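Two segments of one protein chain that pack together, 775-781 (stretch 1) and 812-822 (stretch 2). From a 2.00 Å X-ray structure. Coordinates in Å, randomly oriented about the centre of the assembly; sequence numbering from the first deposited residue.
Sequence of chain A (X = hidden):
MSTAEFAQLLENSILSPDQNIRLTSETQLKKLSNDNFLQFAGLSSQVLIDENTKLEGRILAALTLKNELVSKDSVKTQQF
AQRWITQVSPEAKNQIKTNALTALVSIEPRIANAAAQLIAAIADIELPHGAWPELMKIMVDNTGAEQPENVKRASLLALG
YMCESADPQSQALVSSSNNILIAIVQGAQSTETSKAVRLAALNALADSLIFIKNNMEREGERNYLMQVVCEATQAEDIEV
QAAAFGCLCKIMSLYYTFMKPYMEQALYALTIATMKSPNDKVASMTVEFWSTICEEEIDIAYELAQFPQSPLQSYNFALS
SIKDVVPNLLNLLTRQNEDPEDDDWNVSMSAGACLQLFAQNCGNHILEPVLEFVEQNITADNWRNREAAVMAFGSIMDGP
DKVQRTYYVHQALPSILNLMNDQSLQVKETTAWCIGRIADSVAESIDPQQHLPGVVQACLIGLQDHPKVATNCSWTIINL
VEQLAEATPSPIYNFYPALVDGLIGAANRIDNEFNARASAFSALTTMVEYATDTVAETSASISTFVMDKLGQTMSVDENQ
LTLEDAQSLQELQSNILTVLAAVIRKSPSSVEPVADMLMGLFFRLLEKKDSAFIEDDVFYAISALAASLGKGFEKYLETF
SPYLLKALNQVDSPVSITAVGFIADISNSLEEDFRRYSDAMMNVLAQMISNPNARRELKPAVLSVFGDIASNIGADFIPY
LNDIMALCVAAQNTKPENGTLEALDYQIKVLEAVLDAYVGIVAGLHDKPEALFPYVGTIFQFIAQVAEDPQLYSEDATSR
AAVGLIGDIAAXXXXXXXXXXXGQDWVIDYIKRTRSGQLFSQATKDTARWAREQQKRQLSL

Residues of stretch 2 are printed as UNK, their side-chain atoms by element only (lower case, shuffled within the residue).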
ATOM      1  N   TYR A 775     -22.234 -14.422  24.177  1.00 34.88           N
ATOM      2  CA  TYR A 775     -21.220 -13.930  23.256  1.00 35.93           C
ATOM      3  C   TYR A 775     -20.513 -12.682  23.762  1.00 28.18           C
ATOM      4  O   TYR A 775     -19.619 -12.170  23.074  1.00 36.85           O
ATOM      5  CB  TYR A 775     -21.858 -13.642  21.891  1.00 31.62           C
ATOM      6  CG  TYR A 775     -22.637 -14.815  21.362  1.00 29.23           C
ATOM      7  CD1 TYR A 775     -21.984 -15.953  20.920  1.00 32.17           C
ATOM      8  CD2 TYR A 775     -24.025 -14.792  21.320  1.00 33.19           C
ATOM      9  CE1 TYR A 775     -22.681 -17.029  20.443  1.00 32.76           C
ATOM     10  CE2 TYR A 775     -24.736 -15.876  20.847  1.00 30.91           C
ATOM     11  CZ  TYR A 775     -24.060 -16.989  20.409  1.00 31.78           C
ATOM     12  OH  TYR A 775     -24.754 -18.074  19.937  1.00 36.87           O
ATOM     13  N   VAL A 776     -20.882 -12.182  24.943  1.00 35.52           N
ATOM     14  CA  VAL A 776     -20.325 -10.922  25.430  1.00 33.63           C
ATOM     15  C   VAL A 776     -18.810 -11.020  25.559  1.00 37.34           C
ATOM     16  O   VAL A 776     -18.073 -10.136  25.102  1.00 40.47           O
ATOM     17  CB  VAL A 776     -20.986 -10.525  26.761  1.00 31.43           C
ATOM     18  CG1 VAL A 776     -20.286  -9.332  27.391  1.00 28.56           C
ATOM     19  CG2 VAL A 776     -22.449 -10.198  26.536  1.00 29.94           C
ATOM     20  N   GLY A 777     -18.319 -12.090  26.189  1.00 36.69           N
ATOM     21  CA  GLY A 777     -16.880 -12.245  26.335  1.00 35.29           C
ATOM     22  C   GLY A 777     -16.161 -12.266  25.000  1.00 32.60           C
ATOM     23  O   GLY A 777     -15.093 -11.671  24.851  1.00 34.57           O
ATOM     24  N   THR A 778     -16.732 -12.964  24.016  1.00 32.23           N
ATOM     25  CA  THR A 778     -16.170 -12.971  22.667  1.00 40.05           C
ATOM     26  C   THR A 778     -16.060 -11.554  22.107  1.00 29.43           C
ATOM     27  O   THR A 778     -15.023 -11.157  21.546  1.00 35.73           O
ATOM     28  CB  THR A 778     -17.047 -13.846  21.767  1.00 43.28           C
ATOM     29  OG1 THR A 778     -16.855 -15.223  22.105  1.00 53.55           O
ATOM     30  CG2 THR A 778     -16.724 -13.650  20.298  1.00 48.47           C
ATOM     31  N   ILE A 779     -17.134 -10.774  22.245  1.00 33.58           N
ATOM     32  CA  ILE A 779     -17.117  -9.412  21.727  1.00 36.74           C
ATOM     33  C   ILE A 779     -16.046  -8.600  22.439  1.00 34.44           C
ATOM     34  O   ILE A 779     -15.321  -7.816  21.816  1.00 36.48           O
ATOM     35  CB  ILE A 779     -18.512  -8.779  21.868  1.00 29.22           C
ATOM     36  CG1 ILE A 779     -19.513  -9.547  20.987  1.00 29.20           C
ATOM     37  CG2 ILE A 779     -18.487  -7.297  21.476  1.00 29.44           C
ATOM     38  CD1 ILE A 779     -20.943  -9.201  21.244  1.00 28.83           C
ATOM     39  N   PHE A 780     -15.903  -8.804  23.751  1.00 32.39           N
ATOM     40  CA  PHE A 780     -14.894  -8.062  24.494  1.00 37.14           C
ATOM     41  C   PHE A 780     -13.485  -8.461  24.079  1.00 38.45           C
ATOM     42  O   PHE A 780     -12.593  -7.607  24.054  1.00 36.11           O
ATOM     43  CB  PHE A 780     -15.105  -8.251  25.995  1.00 37.04           C
ATOM     44  CG  PHE A 780     -15.867  -7.131  26.626  1.00 38.17           C
ATOM     45  CD1 PHE A 780     -15.201  -6.029  27.124  1.00 35.84           C
ATOM     46  CD2 PHE A 780     -17.253  -7.162  26.693  1.00 35.69           C
ATOM     47  CE1 PHE A 780     -15.896  -4.985  27.697  1.00 48.88           C
ATOM     48  CE2 PHE A 780     -17.952  -6.123  27.265  1.00 47.03           C
ATOM     49  CZ  PHE A 780     -17.271  -5.029  27.764  1.00 39.46           C
ATOM     50  N   GLN A 781     -13.266  -9.733  23.726  1.00 35.43           N
ATOM     51  CA  GLN A 781     -11.975 -10.123  23.167  1.00 42.37           C
ATOM     52  C   GLN A 781     -11.688  -9.341  21.892  1.00 41.24           C
ATOM     53  O   GLN A 781     -10.578  -8.818  21.698  1.00 40.72           O
ATOM     54  CB  GLN A 781     -11.948 -11.626  22.884  1.00 38.50           C
ATOM     55  CG  GLN A 781     -12.033 -12.509  24.123  1.00 63.02           C
ATOM     56  CD  GLN A 781     -12.235 -13.979  23.776  1.00 72.28           C
ATOM     57  OE1 GLN A 781     -11.943 -14.413  22.658  1.00 71.12           O
ATOM     58  NE2 GLN A 781     -12.749 -14.748  24.733  1.00 66.18           N
ATOM     59  N   UNK A 812     -27.367  -3.000  28.108  1.00 47.75           N
ATOM     60  CA  UNK A 812     -28.297  -4.101  27.890  1.00 45.71           C
ATOM     61  C   UNK A 812     -28.400  -5.028  29.094  1.00 52.83           C
ATOM     62  O   UNK A 812     -29.398  -5.741  29.233  1.00 45.60           O
ATOM     63  c   UNK A 812     -28.451  -6.686  24.188  1.00 38.40           C
ATOM     64  c   UNK A 812     -27.876  -4.906  26.668  1.00 34.53           C
ATOM     65  c   UNK A 812     -28.143  -4.208  25.356  1.00 38.73           C
ATOM     66  s   UNK A 812     -27.539  -5.162  23.973  1.00 40.04           S
ATOM     67  N   UNK A 813     -27.381  -5.074  29.953  1.00 40.31           N
ATOM     68  CA  UNK A 813     -27.400  -5.988  31.094  1.00 42.12           C
ATOM     69  C   UNK A 813     -27.302  -5.209  32.401  1.00 60.65           C
ATOM     70  O   UNK A 813     -26.198  -5.030  32.944  1.00 53.20           O
ATOM     71  c   UNK A 813     -25.753  -7.515  28.582  1.00 35.26           C
ATOM     72  c   UNK A 813     -26.436  -9.576  27.557  1.00 35.13           C
ATOM     73  c   UNK A 813     -26.327  -7.899  29.783  1.00 43.59           C
ATOM     74  c   UNK A 813     -26.952  -9.140  29.854  1.00 45.34           C
ATOM     75  c   UNK A 813     -26.256  -6.998  30.996  1.00 40.55           C
ATOM     76  c   UNK A 813     -27.007  -9.975  28.746  1.00 35.32           C
ATOM     77  c   UNK A 813     -25.806  -8.342  27.473  1.00 41.26           C
ATOM     78  N   UNK A 814     -28.417  -4.732  32.962  1.00 63.16           N
ATOM     79  CA  UNK A 814     -28.360  -4.105  34.289  1.00 64.71           C
ATOM     80  C   UNK A 814     -28.349  -5.097  35.441  1.00 69.86           C
ATOM     81  O   UNK A 814     -28.249  -4.670  36.595  1.00 78.62           O
ATOM     82  c   UNK A 814     -29.632  -3.249  34.309  1.00 70.70           C
ATOM     83  c   UNK A 814     -29.781  -4.688  32.393  1.00 63.76           C
ATOM     84  c   UNK A 814     -30.597  -4.023  33.485  1.00 66.16           C
ATOM     85  N   UNK A 815     -28.445  -6.399  35.167  1.00 69.65           N
ATOM     86  CA  UNK A 815     -28.448  -7.404  36.223  1.00 72.93           C
ATOM     87  C   UNK A 815     -27.071  -7.644  36.825  1.00 68.88           C
ATOM     88  O   UNK A 815     -26.971  -8.400  37.795  1.00 69.25           O
ATOM     89  o   UNK A 815     -28.230 -10.452  34.232  1.00 72.20           O
ATOM     90  c   UNK A 815     -28.255  -9.223  34.454  1.00 73.04           C
ATOM     91  o   UNK A 815     -27.699  -8.386  33.713  1.00 62.88           O
ATOM     92  c   UNK A 815     -29.000  -8.732  35.684  1.00 77.27           C
ATOM     93  N   UNK A 816     -26.015  -7.044  36.283  1.00 54.24           N
ATOM     94  CA  UNK A 816     -24.680  -7.309  36.779  1.00 47.91           C
ATOM     95  C   UNK A 816     -24.075  -8.603  36.284  1.00 50.41           C
ATOM     96  O   UNK A 816     -22.991  -8.975  36.741  1.00 46.89           O
ATOM     97  N   UNK A 817     -24.739  -9.296  35.353  1.00 41.55           N
ATOM     98  CA  UNK A 817     -24.264 -10.587  34.864  1.00 45.13           C
ATOM     99  C   UNK A 817     -22.988 -10.479  34.032  1.00 39.04           C
ATOM    100  O   UNK A 817     -22.331 -11.500  33.799  1.00 44.81           O
ATOM    101  o   UNK A 817     -25.948 -10.375  33.104  1.00 45.75           O
ATOM    102  c   UNK A 817     -25.353 -11.271  34.026  1.00 47.12           C
ATOM    103  N   UNK A 818     -22.640  -9.286  33.551  1.00 43.92           N
ATOM    104  CA  UNK A 818     -21.427  -9.105  32.766  1.00 44.62           C
ATOM    105  C   UNK A 818     -20.489  -8.076  33.401  1.00 43.65           C
ATOM    106  O   UNK A 818     -19.554  -7.602  32.757  1.00 36.87           O
ATOM    107  c   UNK A 818     -22.466  -7.366  31.238  1.00 39.94           C
ATOM    108  c   UNK A 818     -22.650  -9.809  30.690  1.00 37.87           C
ATOM    109  c   UNK A 818     -22.586  -6.822  29.820  1.00 40.19           C
ATOM    110  c   UNK A 818     -21.769  -8.730  31.310  1.00 38.50           C
ATOM    111  N   UNK A 819     -20.711  -7.736  34.670  1.00 45.41           N
ATOM    112  CA  UNK A 819     -19.891  -6.707  35.304  1.00 47.89           C
ATOM    113  C   UNK A 819     -18.429  -7.121  35.416  1.00 43.67           C
ATOM    114  O   UNK A 819     -17.560  -6.255  35.511  1.00 39.23           O
ATOM    115  c   UNK A 819     -20.449  -6.367  36.686  1.00 56.58           C
ATOM    116  c   UNK A 819     -20.346  -7.486  37.709  1.00 59.45           C
ATOM    117  c   UNK A 819     -20.942  -7.051  39.040  1.00 67.93           C
ATOM    118  n   UNK A 819     -21.457  -7.717  41.379  1.00 79.65           N
ATOM    119  c   UNK A 819     -20.868  -8.150  40.083  1.00 69.42           C
ATOM    120  N   UNK A 820     -18.138  -8.424  35.380  1.00 48.05           N
ATOM    121  CA  UNK A 820     -16.763  -8.906  35.459  1.00 42.65           C
ATOM    122  C   UNK A 820     -15.877  -8.363  34.338  1.00 50.46           C
ATOM    123  O   UNK A 820     -14.646  -8.401  34.459  1.00 43.84           O
ATOM    124  o   UNK A 820     -19.501 -10.807  35.198  1.00 46.24           O
ATOM    125  c   UNK A 820     -16.733 -10.436  35.423  1.00 46.03           C
ATOM    126  n   UNK A 820     -19.377 -12.117  33.380  1.00 44.69           N
ATOM    127  c   UNK A 820     -17.348 -11.057  34.172  1.00 45.86           C
ATOM    128  c   UNK A 820     -18.840 -11.319  34.296  1.00 43.80           C
ATOM    129  N   UNK A 821     -16.459  -7.896  33.231  1.00 39.79           N
ATOM    130  CA  UNK A 821     -15.661  -7.331  32.147  1.00 42.97           C
ATOM    131  C   UNK A 821     -15.324  -5.860  32.363  1.00 44.04           C
ATOM    132  O   UNK A 821     -14.387  -5.355  31.732  1.00 41.29           O
ATOM    133  c   UNK A 821     -15.736  -9.709  29.922  1.00 42.59           C
ATOM    134  c   UNK A 821     -16.028 -11.026  29.599  1.00 44.47           C
ATOM    135  c   UNK A 821     -17.308 -11.521  29.804  1.00 33.40           C
ATOM    136  c   UNK A 821     -17.986  -9.388  30.651  1.00 44.88           C
ATOM    137  c   UNK A 821     -16.393  -7.467  30.814  1.00 45.18           C
ATOM    138  c   UNK A 821     -16.712  -8.882  30.450  1.00 38.63           C
ATOM    139  c   UNK A 821     -18.286 -10.703  30.329  1.00 41.86           C
ATOM    140  N   UNK A 822     -16.050  -5.162  33.236  1.00 41.38           N
ATOM    141  CA  UNK A 822     -15.954  -3.708  33.319  1.00 47.75           C
ATOM    142  C   UNK A 822     -14.999  -3.222  34.402  1.00 53.02           C
ATOM    143  O   UNK A 822     -14.942  -2.013  34.652  1.00 41.93           O
ATOM    144  c   UNK A 822     -17.350  -3.118  33.531  1.00 44.70           C
ATOM    145  c   UNK A 822     -18.870  -4.409  31.992  1.00 43.08           C
ATOM    146  c   UNK A 822     -18.180  -3.241  32.277  1.00 38.81           C
ATOM    147  c   UNK A 822     -19.608  -4.536  30.830  1.00 41.76           C
ATOM    148  c   UNK A 822     -18.961  -2.327  30.185  1.00 40.00           C
ATOM    149  c   UNK A 822     -18.226  -2.207  31.348  1.00 43.28           C
ATOM    150  c   UNK A 822     -19.646  -3.493  29.930  1.00 37.35           C
ATOM    151  o   UNK A 822     -20.383  -3.608  28.774  1.00 43.06           O
TER

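Position 812 carries three carbons and one sulfur in an unbranched chain, with the sulfur next to last. Nothing on stretch 1 lies within contact distance. A thioether of this kind is methionine, Met812.

Position 813 has one carbon followed by a ring of six carbons, with no heteroatom. The CA-to-CB bond points toward stretch 1, and the ring meets Val776. This is phenylalanine, Phe813. Phe813 CE1 lies 3.9 Å from Val776 CG2, an apolar contact.

At position 814 three carbons close a ring onto the backbone N. The residue is exposed and far from stretch 1. It is proline, Pro814.

Position 815 has two carbons, the second bearing two oxygens. It does not reach stretch 1. The short carboxylate identifies aspartate, Asp815.

Position 816 has no side-chain atoms, so it is glycine, Gly816. Its phi/psi of 79/7 would jam a CB against the carbonyl O of Asp815. The backbone shape by itself calls for glycine. Gly816 also opens a type I beta turn that ends at position 819.

Position 817 has one carbon and one oxygen. It touches nothing on stretch 1. A side chain this small with a single oxygen is serine, Ser817. It turns to its own stretch: Ser817 OG lies 2.7 Å from Asp815 OD1 and 2.5 Å from Asp815 OD2, within hydrogen-bonding reach of both.

Position 818 has four carbons, forked at the first, with one arm two carbons long. It is buried; its CA-to-CB bond points toward stretch 1, and the carbons touch Val776. The fork at CB and the longer arm make it isoleucine, Ile818. Ile818 CG2 lies 4.1 Å from Val776 CG1.

Position 819 has four carbons in a row ending in nitrogen. The chain is extended, exposed and clear of stretch 1. This is lysine, Lys819. Lys819 N closes the turn with a weak bond to Gly816 O, at 3.3 Å.

Position 820 has three carbons, the third carrying one oxygen and one nitrogen. It makes no contact with stretch 1. That amide is glutamine, Gln820. Gln820 NE2 donates to Ser817 O at 3.0 Å, so the side chain folds back on its own stretch.

Position 821 is one carbon and a six-carbon ring, lying against Val776, Gly777 and Phe780. It is phenylalanine, Phe821. Phe821 CZ comes within 3.6 Å of Gly777 CA, and Phe821 CE2 within 3.8 Å of Val776 CG1.

Position 822 has one carbon, then a six-carbon ring bearing one oxygen. The ring approaches Phe780. It is tyrosine, Tyr822, whose OH is hydrogen-bonded elsewhere in the structure.

The contact is apolar, with no hydrogen bond across it. Val776 meets Phe813, Ile818 and Phe821. Gly777 leaves room for the Phe821 ring; an ideal CB on Gly777 would sit 3.4 Å from Phe821 CZ, which is tight. Phe821 CB lies over the face of the Phe780 ring, 3.9 Å from its centroid, in a CH-pi contact. The two rings are nearly parallel but slid apart. The edge of Phe780 points toward the face of Tyr822, with Phe780 CZ 3.6 Å from Tyr822 CZ.

Stretch 2 (812-822) MFPDGSIKQFY
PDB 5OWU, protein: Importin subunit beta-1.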